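PDB 2R3B: YjeF-related protein from Enterococcus faecalis, which probably dehydrates the S-form of hydrated NADH and NADPH (NAD(P)HX) at the expense of ADP, as part of the repair of damaged nicotinamide cofactors. Local coordinates for residues Val108-Asp113 / Gln137-Gln142; Asp113-Gly118 / Gln142-Asp147; Gln220-Asn225 / Ala258-Ser263; Met228-Thr233 / Val276-Ile281. All blocks are in the same frame, centred on the assembly; numbering follows the deposited sequence. Where two conformers were deposited one is given.

Interaction 1: residues Val108-Asp113 / Gln137-Gln142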
loop_
_atom_site.group_PDB
_atom_site.type_symbol
_atom_site.label_atom_id
_atom_site.label_comp_id
_atom_site.label_asym_id
_atom_site.label_seq_id
_atom_site.Cartn_x
_atom_site.Cartn_y
_atom_site.Cartn_z
ATOM N N VAL B 108 -5.879 -12.013 -24.606
ATOM C CA VAL B 108 -5.785 -12.603 -23.278
ATOM C C VAL B 108 -6.967 -13.518 -22.978
ATOM O O VAL B 108 -6.809 -14.571 -22.353
ATOM C CB VAL B 108 -5.513 -11.566 -22.141
ATOM C CG1 VAL B 108 -4.267 -10.720 -22.466
ATOM C CG2 VAL B 108 -6.684 -10.695 -21.848
ATOM N N VAL B 109 -8.154 -13.155 -23.422
ATOM C CA VAL B 109 -9.293 -14.063 -23.247
ATOM C C VAL B 109 -9.112 -15.369 -24.043
ATOM O O VAL B 109 -9.427 -16.462 -23.553
ATOM C CB VAL B 109 -10.615 -13.362 -23.647
ATOM C CG1 VAL B 109 -11.725 -14.382 -23.782
ATOM C CG2 VAL B 109 -10.927 -12.249 -22.654
ATOM N N GLU B 110 -8.573 -15.263 -25.255
ATOM C CA GLU B 110 -8.335 -16.440 -26.115
ATOM C C GLU B 110 -7.372 -17.452 -25.473
ATOM O O GLU B 110 -7.555 -18.660 -25.615
ATOM C CB GLU B 110 -7.786 -15.995 -27.450
ATOM C CG GLU B 110 -7.845 -17.037 -28.536
ATOM C CD GLU B 110 -6.703 -18.047 -28.501
ATOM O OE1 GLU B 110 -5.596 -17.747 -27.943
ATOM O OE2 GLU B 110 -6.892 -19.162 -29.080
ATOM N N GLN B 111 -6.377 -16.947 -24.752
ATOM C CA GLN B 111 -5.392 -17.780 -24.057
ATOM C C GLN B 111 -5.809 -18.303 -22.670
ATOM O O GLN B 111 -5.118 -19.143 -22.080
ATOM C CB GLN B 111 -4.144 -16.970 -23.824
ATOM C CG GLN B 111 -3.431 -16.606 -25.081
ATOM C CD GLN B 111 -2.143 -15.902 -24.748
ATOM O OE1 GLN B 111 -1.267 -16.465 -24.068
ATOM N NE2 GLN B 111 -2.015 -14.657 -25.195
ATOM N N ALA B 112 -6.891 -17.782 -22.129
ATOM C CA ALA B 112 -7.261 -18.087 -20.745
ATOM C C ALA B 112 -7.709 -19.526 -20.572
ATOM O O ALA B 112 -8.374 -20.088 -21.462
ATOM C CB ALA B 112 -8.351 -17.165 -20.298
ATOM N N ASP B 113 -7.396 -20.110 -19.408
ATOM C CA ASP B 113 -8.010 -21.368 -19.001
ATOM C C ASP B 113 -9.333 -21.130 -18.269
ATOM O O ASP B 113 -10.225 -21.947 -18.345
ATOM C CB ASP B 113 -7.034 -22.147 -18.102
ATOM C CG ASP B 113 -5.786 -22.533 -18.823
ATOM O OD1 ASP B 113 -5.915 -23.222 -19.853
ATOM O OD2 ASP B 113 -4.662 -22.169 -18.415
ATOM N N GLN B 137 -16.776 -15.049 -27.703
ATOM C CA GLN B 137 -15.427 -15.608 -27.819
ATOM C C GLN B 137 -15.212 -16.930 -27.076
ATOM O O GLN B 137 -14.267 -17.662 -27.343
ATOM C CB GLN B 137 -14.423 -14.570 -27.301
ATOM C CG GLN B 137 -13.067 -14.803 -27.845
ATOM C CD GLN B 137 -12.019 -13.859 -27.314
ATOM O OE1 GLN B 137 -12.311 -12.706 -26.957
ATOM N NE2 GLN B 137 -10.780 -14.314 -27.336
ATOM N N HIS B 138 -16.075 -17.234 -26.115
ATOM C CA HIS B 138 -15.897 -18.390 -25.222
ATOM C C HIS B 138 -15.666 -19.695 -25.957
ATOM O O HIS B 138 -16.405 -20.020 -26.879
ATOM C CB HIS B 138 -17.132 -18.539 -24.297
ATOM C CG HIS B 138 -17.049 -19.678 -23.318
ATOM N ND1 HIS B 138 -18.094 -20.558 -23.112
ATOM C CD2 HIS B 138 -16.075 -20.053 -22.457
ATOM C CE1 HIS B 138 -17.759 -21.437 -22.184
ATOM N NE2 HIS B 138 -16.532 -21.162 -21.774
ATOM N N GLN B 139 -14.676 -20.445 -25.482
ATOM C CA GLN B 139 -14.259 -21.715 -26.061
ATOM C C GLN B 139 -14.680 -22.818 -25.146
ATOM O O GLN B 139 -14.719 -22.660 -23.907
ATOM C CB GLN B 139 -12.746 -21.783 -26.244
ATOM C CG GLN B 139 -12.170 -20.756 -27.203
ATOM C CD GLN B 139 -10.686 -20.637 -27.044
ATOM O OE1 GLN B 139 -9.970 -21.597 -27.234
ATOM N NE2 GLN B 139 -10.212 -19.465 -26.709
ATOM N N LYS B 140 -14.962 -23.962 -25.751
ATOM C CA LYS B 140 -15.599 -25.047 -25.033
ATOM C C LYS B 140 -14.806 -25.462 -23.810
ATOM O O LYS B 140 -15.388 -25.762 -22.773
ATOM C CB LYS B 140 -15.785 -26.250 -25.957
ATOM C CG LYS B 140 -16.680 -27.321 -25.381
ATOM C CD LYS B 140 -16.876 -28.450 -26.391
ATOM C CE LYS B 140 -17.539 -29.671 -25.752
ATOM N NZ LYS B 140 -18.967 -29.404 -25.361
ATOM N N GLN B 141 -13.490 -25.491 -23.929
ATOM C CA GLN B 141 -12.650 -25.975 -22.840
ATOM C C GLN B 141 -12.404 -24.977 -21.690
ATOM O O GLN B 141 -11.808 -25.335 -20.674
ATOM C CB GLN B 141 -11.308 -26.462 -23.359
ATOM C CG GLN B 141 -10.266 -25.381 -23.684
ATOM C CD GLN B 141 -10.572 -24.587 -24.920
ATOM O OE1 GLN B 141 -11.458 -24.946 -25.704
ATOM N NE2 GLN B 141 -9.838 -23.482 -25.110
ATOM N N GLN B 142 -12.821 -23.739 -21.874
ATOM C CA GLN B 142 -12.586 -22.693 -20.887
ATOM C C GLN B 142 -13.708 -22.661 -19.845
ATOM O O GLN B 142 -14.887 -22.670 -20.178
ATOM C CB GLN B 142 -12.559 -21.326 -21.570
ATOM C CG GLN B 142 -11.404 -21.087 -22.491
ATOM C CD GLN B 142 -11.503 -19.750 -23.151
ATOM O OE1 GLN B 142 -12.573 -19.375 -23.675
ATOM N NE2 GLN B 142 -10.380 -19.009 -23.161
HETATM O O HOH W 1 -7.207 -21.583 -27.752
HETATM O O HOH W 2 -7.933 -22.499 -23.073
HETATM O O HOH W 3 -9.918 -24.670 -18.717
#
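Q142 reaches the end of helix 102-111 with its side-chain amide, and NE2 spends both of its hydrogens there. One bond runs from Q142 NE2 to V109 O (2.7 Å), nearly along the C=O axis though bent to 140° at the hydrogen; the other, from Q142 NE2 to A112 O (2.8 Å), is straighter. Both acceptors lie close to the amide plane, and because Q142 OE1 accepts from Q139 N the group is held against rotation. V109 O is shared, since A112 N also donates to it. A second glutamine repeats the theme one residue on: Q139 NE2 meets E110 O at 3.0 Å, in the carbonyl plane and on a lone pair. Side chains from the loop between helix 125-137 and strand 143-147, whose residues Q139 to Q142 form a type I beta turn, thus bind carbonyls at and just beyond the C-terminal end of helix 102-111. Water extends the network, bridging E110 OE2 to Q139 OE1, A112 O to Q141 NE2, and D113 O to Q141 O. Farther out, a methyl packs on an amide: V109 CG1, swung anti to its own nitrogen (chi1 167°), lies 3.6 Å from Q137 CD. The extended chain of Q137 crosses E110 at about a right angle, and its NE2 donates to T106 O one turn back along helix 102-111.

Interaction 2: residues Asp113-Gly118 / Gln142-Asp147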
loop_
_atom_site.group_PDB
_atom_site.type_symbol
_atom_site.label_atom_id
_atom_site.label_comp_id
_atom_site.label_asym_id
_atom_site.label_seq_id
_atom_site.Cartn_x
_atom_site.Cartn_y
_atom_site.Cartn_z
ATOM N N ASP B 113 -7.396 -20.110 -19.408
ATOM C CA ASP B 113 -8.010 -21.368 -19.001
ATOM C C ASP B 113 -9.333 -21.130 -18.269
ATOM O O ASP B 113 -10.225 -21.947 -18.345
ATOM C CB ASP B 113 -7.034 -22.147 -18.102
ATOM C CG ASP B 113 -5.786 -22.533 -18.823
ATOM O OD1 ASP B 113 -5.915 -23.222 -19.853
ATOM O OD2 ASP B 113 -4.662 -22.169 -18.415
ATOM N N VAL B 114 -9.420 -20.015 -17.550
ATOM C CA VAL B 114 -10.568 -19.612 -16.701
ATOM C C VAL B 114 -10.792 -18.129 -16.910
ATOM O O VAL B 114 -9.840 -17.341 -16.896
ATOM C CB VAL B 114 -10.264 -19.878 -15.191
ATOM C CG1 VAL B 114 -11.511 -19.547 -14.303
ATOM C CG2 VAL B 114 -9.788 -21.338 -15.001
ATOM N N ILE B 115 -12.049 -17.766 -17.141
ATOM C CA ILE B 115 -12.495 -16.398 -17.252
ATOM C C ILE B 115 -13.526 -16.132 -16.159
ATOM O O ILE B 115 -14.526 -16.847 -16.070
ATOM C CB ILE B 115 -13.208 -16.180 -18.604
ATOM C CG1 ILE B 115 -12.271 -16.551 -19.772
ATOM C CG2 ILE B 115 -13.786 -14.757 -18.713
ATOM C CD1 ILE B 115 -13.057 -16.775 -21.048
ATOM N N LEU B 116 -13.299 -15.079 -15.370
ATOM C CA LEU B 116 -14.276 -14.548 -14.439
ATOM C C LEU B 116 -14.705 -13.197 -14.966
ATOM O O LEU B 116 -13.856 -12.311 -15.235
ATOM C CB LEU B 116 -13.668 -14.380 -13.040
ATOM C CG LEU B 116 -14.470 -13.541 -12.044
ATOM C CD1 LEU B 116 -15.823 -14.234 -11.716
ATOM C CD2 LEU B 116 -13.692 -13.256 -10.766
ATOM N N ILE B 117 -16.009 -13.035 -15.145
ATOM C CA ILE B 117 -16.563 -11.756 -15.538
ATOM C C ILE B 117 -17.653 -11.304 -14.567
ATOM O O ILE B 117 -18.568 -12.075 -14.217
ATOM C CB ILE B 117 -17.076 -11.767 -17.007
ATOM C CG1 ILE B 117 -17.507 -10.336 -17.434
ATOM C CG2 ILE B 117 -18.177 -12.837 -17.195
ATOM C CD1 ILE B 117 -17.568 -10.142 -18.961
ATOM N N GLY B 118 -17.517 -10.071 -14.077
ATOM C CA GLY B 118 -18.610 -9.446 -13.342
ATOM C C GLY B 118 -18.344 -8.598 -12.115
ATOM O O GLY B 118 -19.123 -7.669 -11.865
ATOM N N GLN B 142 -12.821 -23.739 -21.874
ATOM C CA GLN B 142 -12.586 -22.693 -20.887
ATOM C C GLN B 142 -13.708 -22.661 -19.845
ATOM O O GLN B 142 -14.887 -22.670 -20.178
ATOM C CB GLN B 142 -12.559 -21.326 -21.570
ATOM C CG GLN B 142 -11.404 -21.087 -22.491
ATOM C CD GLN B 142 -11.503 -19.750 -23.151
ATOM O OE1 GLN B 142 -12.573 -19.375 -23.675
ATOM N NE2 GLN B 142 -10.380 -19.009 -23.161
ATOM N N TRP B 143 -13.340 -22.546 -18.574
ATOM C CA TRP B 143 -14.309 -22.243 -17.537
ATOM C C TRP B 143 -14.680 -20.773 -17.636
ATOM O O TRP B 143 -13.812 -19.923 -17.817
ATOM C CB TRP B 143 -13.708 -22.529 -16.165
ATOM C CG TRP B 143 -13.512 -23.978 -15.872
ATOM C CD1 TRP B 143 -12.365 -24.683 -15.950
ATOM C CD2 TRP B 143 -14.510 -24.876 -15.412
ATOM N NE1 TRP B 143 -12.587 -25.979 -15.586
ATOM C CE2 TRP B 143 -13.895 -26.117 -15.225
ATOM C CE3 TRP B 143 -15.859 -24.730 -15.092
ATOM C CZ2 TRP B 143 -14.585 -27.222 -14.759
ATOM C CZ3 TRP B 143 -16.549 -25.834 -14.632
ATOM C CH2 TRP B 143 -15.914 -27.054 -14.469
ATOM N N LEU B 144 -15.964 -20.471 -17.492
ATOM C CA LEU B 144 -16.463 -19.114 -17.547
ATOM C C LEU B 144 -17.343 -18.894 -16.323
ATOM O O LEU B 144 -18.411 -19.510 -16.222
ATOM C CB LEU B 144 -17.280 -18.885 -18.825
ATOM C CG LEU B 144 -18.019 -17.556 -18.974
ATOM C CD1 LEU B 144 -17.052 -16.372 -18.835
ATOM C CD2 LEU B 144 -18.767 -17.453 -20.306
ATOM N N ILE B 145 -16.921 -18.012 -15.416
ATOM C CA ILE B 145 -17.676 -17.696 -14.198
ATOM C C ILE B 145 -18.349 -16.352 -14.410
ATOM O O ILE B 145 -17.689 -15.368 -14.730
ATOM C CB ILE B 145 -16.769 -17.633 -12.979
ATOM C CG1 ILE B 145 -15.933 -18.911 -12.875
ATOM C CG2 ILE B 145 -17.610 -17.342 -11.699
ATOM C CD1 ILE B 145 -14.646 -18.695 -12.077
ATOM N N ILE B 146 -19.669 -16.325 -14.289
ATOM C CA ILE B 146 -20.479 -15.123 -14.526
ATOM C C ILE B 146 -21.045 -14.727 -13.173
ATOM O O ILE B 146 -21.808 -15.468 -12.574
ATOM C CB ILE B 146 -21.601 -15.410 -15.527
ATOM C CG1 ILE B 146 -20.995 -15.896 -16.854
ATOM C CG2 ILE B 146 -22.497 -14.156 -15.761
ATOM C CD1 ILE B 146 -22.040 -16.293 -17.926
ATOM N N ASP B 147 -20.665 -13.540 -12.721
ATOM C CA ASP B 147 -20.850 -13.094 -11.350
ATOM C C ASP B 147 -21.496 -11.715 -11.354
ATOM O O ASP B 147 -21.371 -10.958 -12.313
ATOM C CB ASP B 147 -19.469 -13.035 -10.688
ATOM C CG ASP B 147 -19.509 -12.571 -9.250
ATOM O OD1 ASP B 147 -20.219 -13.205 -8.433
ATOM O OD2 ASP B 147 -18.822 -11.564 -8.928
#
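The indole of W143 meets the neighbouring strand at its rim, with D113 O near the ring plane at the edge and V114 CG2 approaching obliquely. With CG beside the backbone nitrogen (chi1 -70°), the ring swings away from V114, leaving W143 CB to touch V114 CG1 at 4.1 Å. K166 makes a cation-pi contact with the same indole. Strands 114-117 and 143-147 run parallel, their axes 11° apart, and five backbone bonds join them in alternation: W143 N to D113 O, I115 N to W143 O, I145 N to I115 O, I117 N to I145 O and D147 N to I117 O. The shortest is I145 N to I115 O, 2.7 Å. On the face carrying V114, W143, L116 and I145, CD1 of L116 presses on CG2 of I145 at 3.6 Å, while CD1 of I145 turns back to V114 CG1 (3.9 Å). On the other face L144 CD1 packs against I115 CG2 at 3.6 Å and also reaches I117 CG2, the side chains of L144 and I117 running alongside each other in one direction. D147 OD1 is bound by T170 OG1. Together with helix 125-137 the strands make a beta-alpha-beta unit of the ribokinase-like central sheet: that helix covers I115, I117 and L144, helix 233-247 covers L116, W143 and I145, and strands 46-50 and 167-170 flank the pair.

Interaction 3: residues Gln220-Asn225 / Ala258-Ser263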
loop_
_atom_site.group_PDB
_atom_site.type_symbol
_atom_site.label_atom_id
_atom_site.label_comp_id
_atom_site.label_asym_id
_atom_site.label_seq_id
_atom_site.Cartn_x
_atom_site.Cartn_y
_atom_site.Cartn_z
ATOM N N GLN B 220 -24.120 -28.600 -0.232
ATOM C CA GLN B 220 -24.643 -27.639 0.717
ATOM C C GLN B 220 -23.518 -27.166 1.611
ATOM O O GLN B 220 -22.963 -27.956 2.352
ATOM C CB GLN B 220 -25.707 -28.292 1.589
ATOM C CG GLN B 220 -26.266 -27.350 2.637
ATOM C CD GLN B 220 -26.876 -26.118 2.020
ATOM O OE1 GLN B 220 -27.893 -26.184 1.334
ATOM N NE2 GLN B 220 -26.246 -24.983 2.242
ATOM N N ASN B 221 -23.165 -25.877 1.531
ATOM C CA ASN B 221 -22.113 -25.373 2.392
ATOM C C ASN B 221 -22.612 -25.290 3.835
ATOM O O ASN B 221 -23.800 -25.086 4.089
ATOM C CB ASN B 221 -21.625 -24.015 1.925
ATOM C CG ASN B 221 -20.348 -23.603 2.596
ATOM O OD1 ASN B 221 -19.508 -24.437 2.960
ATOM N ND2 ASN B 221 -20.162 -22.318 2.724
ATOM N N THR B 222 -21.705 -25.485 4.779
ATOM C CA THR B 222 -22.047 -25.566 6.180
ATOM C C THR B 222 -21.408 -24.453 7.000
ATOM O O THR B 222 -21.443 -24.482 8.223
ATOM C CB THR B 222 -21.617 -26.916 6.754
ATOM O OG1 THR B 222 -20.242 -27.142 6.496
ATOM C CG2 THR B 222 -22.449 -28.061 6.136
ATOM N N GLY B 223 -20.831 -23.462 6.322
ATOM C CA GLY B 223 -20.203 -22.318 7.010
ATOM C C GLY B 223 -20.753 -21.019 6.487
ATOM O O GLY B 223 -21.613 -21.005 5.610
ATOM N N GLY B 224 -20.234 -19.921 7.033
ATOM C CA GLY B 224 -20.695 -18.592 6.672
ATOM C C GLY B 224 -21.205 -17.890 7.908
ATOM O O GLY B 224 -21.768 -18.506 8.802
ATOM N N ASN B 225 -20.991 -16.595 7.991
ATOM C CA ASN B 225 -21.410 -15.868 9.161
ATOM C C ASN B 225 -21.659 -14.417 8.795
ATOM O O ASN B 225 -21.129 -13.942 7.779
ATOM C CB ASN B 225 -20.378 -16.002 10.269
ATOM C CG ASN B 225 -19.128 -15.210 9.985
ATOM O OD1 ASN B 225 -19.060 -14.020 10.266
ATOM N ND2 ASN B 225 -18.129 -15.875 9.407
ATOM N N ALA B 258 -13.640 -24.422 -3.122
ATOM C CA ALA B 258 -13.503 -22.968 -3.085
ATOM C C ALA B 258 -14.528 -22.303 -2.161
ATOM O O ALA B 258 -14.190 -21.464 -1.314
ATOM C CB ALA B 258 -13.597 -22.387 -4.553
ATOM N N VAL B 259 -15.795 -22.656 -2.347
ATOM C CA VAL B 259 -16.882 -22.099 -1.535
ATOM C C VAL B 259 -16.679 -22.449 -0.067
ATOM O O VAL B 259 -16.838 -21.602 0.816
ATOM C CB VAL B 259 -18.242 -22.634 -2.057
ATOM C CG1 VAL B 259 -19.429 -22.337 -1.068
ATOM C CG2 VAL B 259 -18.514 -22.080 -3.441
ATOM N N TYR B 260 -16.301 -23.697 0.215
ATOM C CA TYR B 260 -16.071 -24.110 1.586
ATOM C C TYR B 260 -14.898 -23.385 2.240
ATOM O O TYR B 260 -14.977 -22.950 3.397
ATOM C CB TYR B 260 -15.824 -25.641 1.664
ATOM C CG TYR B 260 -15.749 -26.100 3.110
ATOM C CD1 TYR B 260 -16.919 -26.208 3.892
ATOM C CD2 TYR B 260 -14.536 -26.335 3.723
ATOM C CE1 TYR B 260 -16.850 -26.580 5.232
ATOM C CE2 TYR B 260 -14.471 -26.707 5.070
ATOM C CZ TYR B 260 -15.626 -26.829 5.803
ATOM O OH TYR B 260 -15.531 -27.205 7.134
ATOM N N LEU B 261 -13.782 -23.294 1.530
ATOM C CA LEU B 261 -12.597 -22.653 2.087
ATOM C C LEU B 261 -12.870 -21.196 2.382
ATOM O O LEU B 261 -12.478 -20.702 3.431
ATOM C CB LEU B 261 -11.415 -22.735 1.100
ATOM C CG LEU B 261 -10.071 -22.209 1.595
ATOM C CD1 LEU B 261 -9.687 -22.881 2.905
ATOM C CD2 LEU B 261 -8.992 -22.360 0.476
ATOM N N HIS B 262 -13.527 -20.499 1.458
ATOM C CA HIS B 262 -13.901 -19.089 1.670
ATOM C C HIS B 262 -14.629 -18.873 3.015
ATOM O O HIS B 262 -14.280 -17.999 3.774
ATOM C CB HIS B 262 -14.743 -18.644 0.483
ATOM C CG HIS B 262 -15.338 -17.277 0.575
ATOM N ND1 HIS B 262 -16.687 -17.077 0.807
ATOM C CD2 HIS B 262 -14.807 -16.047 0.348
ATOM C CE1 HIS B 262 -16.947 -15.782 0.773
ATOM N NE2 HIS B 262 -15.827 -15.134 0.497
ATOM N N SER B 263 -15.638 -19.700 3.278
ATOM C CA SER B 263 -16.401 -19.586 4.522
ATOM C C SER B 263 -15.659 -20.142 5.751
ATOM O O SER B 263 -15.910 -19.686 6.871
ATOM C CB SER B 263 -17.765 -20.242 4.353
ATOM O OG SER B 263 -17.627 -21.608 4.053
HETATM O O HOH W 4 -18.231 -27.339 8.400
#
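With CG anti to its nitrogen (chi1 -167°), the N221 amide is directed at helix 252-269, where S263 OG occupies the position between its own N and C (chi1 61°) and faces back. The two meet in a nearly straight bond, N221 ND2 to S263 OG at 2.9 Å, with the serine oxygen almost exactly in the amide plane. S263 OG in turn donates to Y260 O one turn earlier in the helix, from above that carbonyl's plane, so the hydroxyl relays between loop and helix backbone. The other end of the amide is turned to Y260: N221 OD1 sits at the ring edge, 3.3 Å from Y260 CD1, with amide and ring planes 81° apart. T222 OG1 also lies in plane at this edge, 3.7 Å from Y260 CE1, and one water links it to the phenol OH; its direct bond is to L23 O. V259 CG1 packs against the amide, 3.9 Å from N221 ND2. Beyond it the glycine backbone passes close to the serine, G224 N lying 3.7 Å from S263 CB, and G224 N is itself bound by D267 of the same helix. The contact thus fastens the loop leaving strand 219-220 to the flank of helix 252-269; in this ribokinase-like fold the loop leads on to helix 233-247, at whose start lie G234 and D235, predicted to bind AMP and (6S)-NADPHX respectively.

Interaction 4: residues Met228-Thr233 / Val276-Ile281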
loop_
_atom_site.group_PDB
_atom_site.type_symbol
_atom_site.label_atom_id
_atom_site.label_comp_id
_atom_site.label_asym_id
_atom_site.label_seq_id
_atom_site.Cartn_x
_atom_site.Cartn_y
_atom_site.Cartn_z
HETATM N N MSE B 228 -19.153 -11.578 7.621
HETATM C CA MSE B 228 -18.716 -11.554 6.226
HETATM C C MSE B 228 -19.669 -10.753 5.349
HETATM O O MSE B 228 -19.474 -10.646 4.149
HETATM C CB MSE B 228 -18.620 -12.995 5.705
HETATM C CG MSE B 228 -17.569 -13.832 6.388
HETATM SE SE MSE B 228 -17.770 -15.738 5.959
HETATM C CE MSE B 228 -17.280 -15.570 4.073
ATOM N N ALA B 229 -20.728 -10.196 5.944
ATOM C CA ALA B 229 -21.757 -9.461 5.197
ATOM C C ALA B 229 -21.263 -8.029 4.952
ATOM O O ALA B 229 -21.779 -7.055 5.520
ATOM C CB ALA B 229 -23.068 -9.451 5.966
ATOM N N THR B 230 -20.258 -7.918 4.100
ATOM C CA THR B 230 -19.639 -6.644 3.848
ATOM C C THR B 230 -19.205 -6.619 2.386
ATOM O O THR B 230 -18.981 -7.666 1.766
ATOM C CB THR B 230 -18.442 -6.376 4.800
ATOM O OG1 THR B 230 -17.957 -5.043 4.577
ATOM C CG2 THR B 230 -17.298 -7.355 4.601
ATOM N N GLY B 231 -19.133 -5.428 1.811
ATOM C CA GLY B 231 -18.768 -5.327 0.388
ATOM C C GLY B 231 -17.431 -5.955 0.093
ATOM O O GLY B 231 -16.443 -5.644 0.757
ATOM N N GLY B 232 -17.386 -6.818 -0.928
ATOM C CA GLY B 232 -16.149 -7.462 -1.365
ATOM C C GLY B 232 -16.095 -8.948 -1.059
ATOM O O GLY B 232 -15.278 -9.663 -1.610
ATOM N N THR B 233 -16.930 -9.404 -0.124
ATOM C CA THR B 233 -16.951 -10.846 0.207
ATOM C C THR B 233 -17.242 -11.687 -1.017
ATOM O O THR B 233 -16.596 -12.689 -1.252
ATOM C CB THR B 233 -17.935 -11.127 1.334
ATOM O OG1 THR B 233 -17.457 -10.458 2.507
ATOM C CG2 THR B 233 -18.031 -12.626 1.607
ATOM N N VAL B 276 -15.323 -9.100 9.003
ATOM C CA VAL B 276 -14.212 -9.794 8.384
ATOM C C VAL B 276 -13.900 -9.079 7.056
ATOM O O VAL B 276 -14.658 -9.144 6.109
ATOM C CB VAL B 276 -14.534 -11.252 8.099
ATOM C CG1 VAL B 276 -13.350 -11.928 7.390
ATOM C CG2 VAL B 276 -14.891 -11.996 9.449
ATOM N N LEU B 277 -12.808 -8.356 7.033
ATOM C CA LEU B 277 -12.387 -7.646 5.816
ATOM C C LEU B 277 -12.119 -8.684 4.754
ATOM O O LEU B 277 -11.344 -9.618 4.979
ATOM C CB LEU B 277 -11.131 -6.831 6.079
ATOM C CG LEU B 277 -11.179 -5.616 6.997
ATOM C CD1 LEU B 277 -9.759 -5.019 7.085
ATOM C CD2 LEU B 277 -12.215 -4.583 6.560
ATOM N N PRO B 278 -12.763 -8.553 3.586
ATOM C CA PRO B 278 -12.575 -9.617 2.577
ATOM C C PRO B 278 -11.143 -9.895 2.151
ATOM O O PRO B 278 -10.781 -11.052 1.834
ATOM C CB PRO B 278 -13.385 -9.092 1.400
ATOM C CG PRO B 278 -14.436 -8.318 1.997
ATOM C CD PRO B 278 -13.758 -7.578 3.133
ATOM N N THR B 279 -10.319 -8.858 2.117
ATOM C CA THR B 279 -8.929 -9.034 1.782
ATOM C C THR B 279 -8.179 -9.893 2.793
ATOM O O THR B 279 -7.205 -10.543 2.417
ATOM C CB THR B 279 -8.216 -7.705 1.618
ATOM O OG1 THR B 279 -8.336 -6.977 2.823
ATOM C CG2 THR B 279 -8.858 -6.903 0.487
ATOM N N LYS B 280 -8.647 -9.949 4.053
ATOM C CA LYS B 280 -8.033 -10.877 5.032
ATOM C C LYS B 280 -8.271 -12.351 4.724
ATOM O O LYS B 280 -7.413 -13.207 5.036
ATOM C CB LYS B 280 -8.508 -10.602 6.459
ATOM C CG LYS B 280 -7.873 -9.393 7.055
ATOM C CD LYS B 280 -8.256 -9.183 8.511
ATOM C CE LYS B 280 -7.587 -10.203 9.455
ATOM N NZ LYS B 280 -7.700 -9.868 10.955
ATOM N N ILE B 281 -9.402 -12.671 4.080
ATOM C CA ILE B 281 -9.647 -14.030 3.653
ATOM C C ILE B 281 -8.634 -14.377 2.580
ATOM O O ILE B 281 -7.969 -15.399 2.648
ATOM C CB ILE B 281 -11.070 -14.248 3.129
ATOM C CG1 ILE B 281 -12.089 -14.029 4.274
ATOM C CG2 ILE B 281 -11.215 -15.662 2.491
ATOM C CD1 ILE B 281 -13.571 -13.979 3.798
HETATM O O HOH W 5 -15.707 -11.199 4.455
#
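P278 has its ring set into the turn formed by T230 to T233, with CG the atom that goes deepest: it lies 3.4 Å from T233 N, 3.5 Å from G232 C and 3.6 Å from G231 O. Its CD corner rests on T230 CG2 (3.8 Å): T230 OG1 points opposite the backbone N (chi1 -175°), which leaves the methyl CG2 on the side facing the proline. T230 CG2 is also 3.5 Å from V276 O. The turn is of type II, with G232 at the N-cap position of helix 233-247, so that this helix start and the start of helix 278-292 pack together. The glycine-rich loop precedes G234 and D235, predicted to bind AMP and (6S)-NADPHX respectively, a placement consistent with the anion-binding helix start known from ribokinase-like enzymes. M228, a selenomethionine in this crystal, supplies the second patch: its CG lies 4.3 Å from V276 CB, and the chain then bends at chi3 (68°) to bring CE to 4.0 Å from I281 CD1, the two side chains crossing at about a right angle. V276 continues this apolar surface toward L269 of helix 252-269. Within the loop T233 OG1 donates to M228 O at 2.6 Å; across the contact the polar link is a water that donates to both T233 OG1 and V276 O. F44 and A72 of the third subunit pack on A229 and T230.

Interactions 1 and 2 share D113 and Q142 and follow one another along the same pair of chain segments: the first is a partly buried, water-bridged network of glutamine amides where the strands begin, the second a buried parallel pairing of backbone bonds and aliphatic side chains within the sheet. Interactions 3 and 4 belong to the helical part after strand 219-220 and touch each other, with H262 packing on the selenomethionine M228 and, weakly bonded, on T233 O. Interaction 3 is partly buried and rests on one amide-hydroxyl bond; interaction 4 is buried and chiefly apolar. Interactions 1 and 3 lie on opposite sides of the chain's centre, about 28 Å apart between centres.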